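Local atomic coordinates of putative NAD(P)H:FMN oxidoreductase (PDB entry 3GE5), a protein that binds flavin mononucleotide and, as a member of the nitroreductase family, probably acts as an NAD(P)H-dependent flavin oxidoreductase. Residues Arg28-Glu31 and Asp32-Thr36. Residues are numbered along the deposited sequence; the frame is centred on the assembly and turned at random.
Sequences RLIE and DFFRT. With SO4 (sulfate ion), chain F.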
loop_
_atom_site.group_PDB
_atom_site.type_symbol
_atom_site.label_atom_id
_atom_site.label_comp_id
_atom_site.label_asym_id
_atom_site.label_seq_id
_atom_site.Cartn_x
_atom_site.Cartn_y
_atom_site.Cartn_z
ATOM N N ARG A 28 -19.165 2.046 4.942
ATOM C CA ARG A 28 -18.219 1.127 5.535
ATOM C C ARG A 28 -17.100 0.865 4.536
ATOM O O ARG A 28 -17.343 0.334 3.459
ATOM C CB ARG A 28 -18.902 -0.201 5.907
ATOM C CG ARG A 28 -20.058 -0.035 6.853
ATOM C CD ARG A 28 -20.654 -1.374 7.235
ATOM N NE ARG A 28 -21.877 -1.189 7.979
ATOM C CZ ARG A 28 -22.587 -2.170 8.529
ATOM N NH1 ARG A 28 -22.153 -3.416 8.479
ATOM N NH2 ARG A 28 -23.715 -1.890 9.154
ATOM N N LEU A 29 -15.884 1.247 4.891
ATOM C CA LEU A 29 -14.746 1.057 4.005
ATOM C C LEU A 29 -14.578 -0.385 3.559
ATOM O O LEU A 29 -14.316 -0.654 2.403
ATOM C CB LEU A 29 -13.464 1.655 4.625
ATOM C CG LEU A 29 -12.285 1.860 3.652
ATOM C CD1 LEU A 29 -12.551 3.010 2.661
ATOM C CD2 LEU A 29 -10.999 2.136 4.523
ATOM N N ILE A 30 -14.760 -1.322 4.481
ATOM C CA ILE A 30 -14.589 -2.720 4.139
ATOM C C ILE A 30 -15.709 -3.197 3.192
ATOM O O ILE A 30 -15.449 -3.593 2.045
ATOM C CB ILE A 30 -14.509 -3.638 5.375
ATOM C CG1 ILE A 30 -13.204 -3.415 6.171
ATOM C CG2 ILE A 30 -14.634 -5.150 4.957
ATOM C CD1 ILE A 30 -13.233 -3.963 7.626
ATOM N N GLU A 31 -16.958 -3.195 3.673
ATOM C CA GLU A 31 -18.047 -3.772 2.864
ATOM C C GLU A 31 -18.352 -3.016 1.562
ATOM O O GLU A 31 -18.671 -3.635 0.528
ATOM C CB GLU A 31 -19.317 -3.900 3.703
ATOM C CG GLU A 31 -19.174 -4.907 4.845
ATOM C CD GLU A 31 -18.870 -4.260 6.182
ATOM O OE1 GLU A 31 -18.047 -3.317 6.228
ATOM O OE2 GLU A 31 -19.487 -4.701 7.186
ATOM N N ASP A 32 -18.255 -1.693 1.607
ATOM C CA ASP A 32 -18.744 -0.863 0.514
ATOM C C ASP A 32 -17.663 -0.511 -0.479
ATOM O O ASP A 32 -17.962 -0.008 -1.550
ATOM C CB ASP A 32 -19.351 0.427 1.058
ATOM C CG ASP A 32 -20.560 0.181 1.890
ATOM O OD1 ASP A 32 -21.204 -0.891 1.703
ATOM O OD2 ASP A 32 -20.863 1.053 2.731
ATOM N N PHE A 33 -16.410 -0.734 -0.118
ATOM C CA PHE A 33 -15.311 -0.234 -0.938
ATOM C C PHE A 33 -14.228 -1.291 -1.148
ATOM O O PHE A 33 -14.010 -1.726 -2.281
ATOM C CB PHE A 33 -14.769 1.055 -0.347
ATOM C CG PHE A 33 -13.760 1.724 -1.245
ATOM C CD1 PHE A 33 -14.138 2.271 -2.455
ATOM C CD2 PHE A 33 -12.424 1.699 -0.907
ATOM C CE1 PHE A 33 -13.153 2.838 -3.293
ATOM C CE2 PHE A 33 -11.476 2.265 -1.732
ATOM C CZ PHE A 33 -11.849 2.837 -2.904
ATOM N N PHE A 34 -13.538 -1.727 -0.096
ATOM C CA PHE A 34 -12.516 -2.755 -0.298
ATOM C C PHE A 34 -13.064 -4.057 -0.923
ATOM O O PHE A 34 -12.535 -4.563 -1.924
ATOM C CB PHE A 34 -11.825 -3.133 1.036
ATOM C CG PHE A 34 -10.926 -2.065 1.626
ATOM C CD1 PHE A 34 -10.154 -1.204 0.816
ATOM C CD2 PHE A 34 -10.766 -2.003 3.007
ATOM C CE1 PHE A 34 -9.259 -0.276 1.390
ATOM C CE2 PHE A 34 -9.892 -1.082 3.589
ATOM C CZ PHE A 34 -9.186 -0.194 2.791
ATOM N N ARG A 35 -14.135 -4.587 -0.341
ATOM C CA ARG A 35 -14.662 -5.881 -0.803
ATOM C C ARG A 35 -15.308 -5.884 -2.167
ATOM O O ARG A 35 -15.436 -6.963 -2.762
ATOM C CB ARG A 35 -15.582 -6.516 0.232
ATOM C CG ARG A 35 -14.832 -6.913 1.481
ATOM C CD ARG A 35 -13.837 -8.052 1.252
ATOM N NE ARG A 35 -14.425 -9.183 0.563
ATOM C CZ ARG A 35 -15.020 -10.219 1.156
ATOM N NH1 ARG A 35 -15.127 -10.276 2.475
ATOM N NH2 ARG A 35 -15.573 -11.172 0.408
ATOM N N THR A 36 -15.703 -4.721 -2.676
ATOM C CA THR A 36 -16.297 -4.645 -4.004
ATOM C C THR A 36 -15.227 -4.621 -5.112
ATOM O O THR A 36 -15.570 -4.690 -6.285
ATOM C CB THR A 36 -17.215 -3.429 -4.166
ATOM O OG1 THR A 36 -16.482 -2.253 -3.843
ATOM C CG2 THR A 36 -18.475 -3.545 -3.267
HETATM S S SO4 F . -17.297 -13.478 2.747
HETATM O O1 SO4 F . -17.548 -14.720 3.478
HETATM O O2 SO4 F . -18.488 -12.825 2.190
HETATM O O3 SO4 F . -16.426 -13.730 1.613
HETATM O O4 SO4 F . -16.627 -12.636 3.728
#
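L29 lays its forked end against two aromatic side chains, alongside F33 and over F34. L29 CG, held anti to the backbone N (chi1 -164°), sits over one face of the F34 ring, 4.0 Å from the centroid, as a CH-pi contact offset toward the rim. The two methyls divide the work: L29 CD2 meets F34 CZ at 3.4 Å, while L29 CD1 reaches F33 CD2. A branched leucine suits this place because its fork lets one methyl meet F34 and the other F33. The backbone bulges here into a wide pi-type turn: F34 N binds L29 O at 2.8 Å and R35 N binds I30 O, both five residues on. With the chain in this wider turn, R35 CG lies 3.9 Å from I30 CG2, the two side chains crossing obliquely. At the start of the helix, D32 OD2 accepts from R28 N at 3.0 Å, met from above the carboxylate plane, while D32 N gives the usual backbone bond to R28 O; a short carboxylate can thus turn back onto the first turn. R28 NH1 also forms a salt bridge with E31 OE2, which lies in the guanidinium plane. R35, bent at chi2 and chi3, grips a sulfate, probably from the crystallisation liquor, with NH1 on O4 and NH2 on O3. The chain then runs into the FMN-binding residues R37 and R38. The short helix 29-34 rests F33 and F34 on L133 of helix 120-137, and F34 stacks with Y130 of the second subunit.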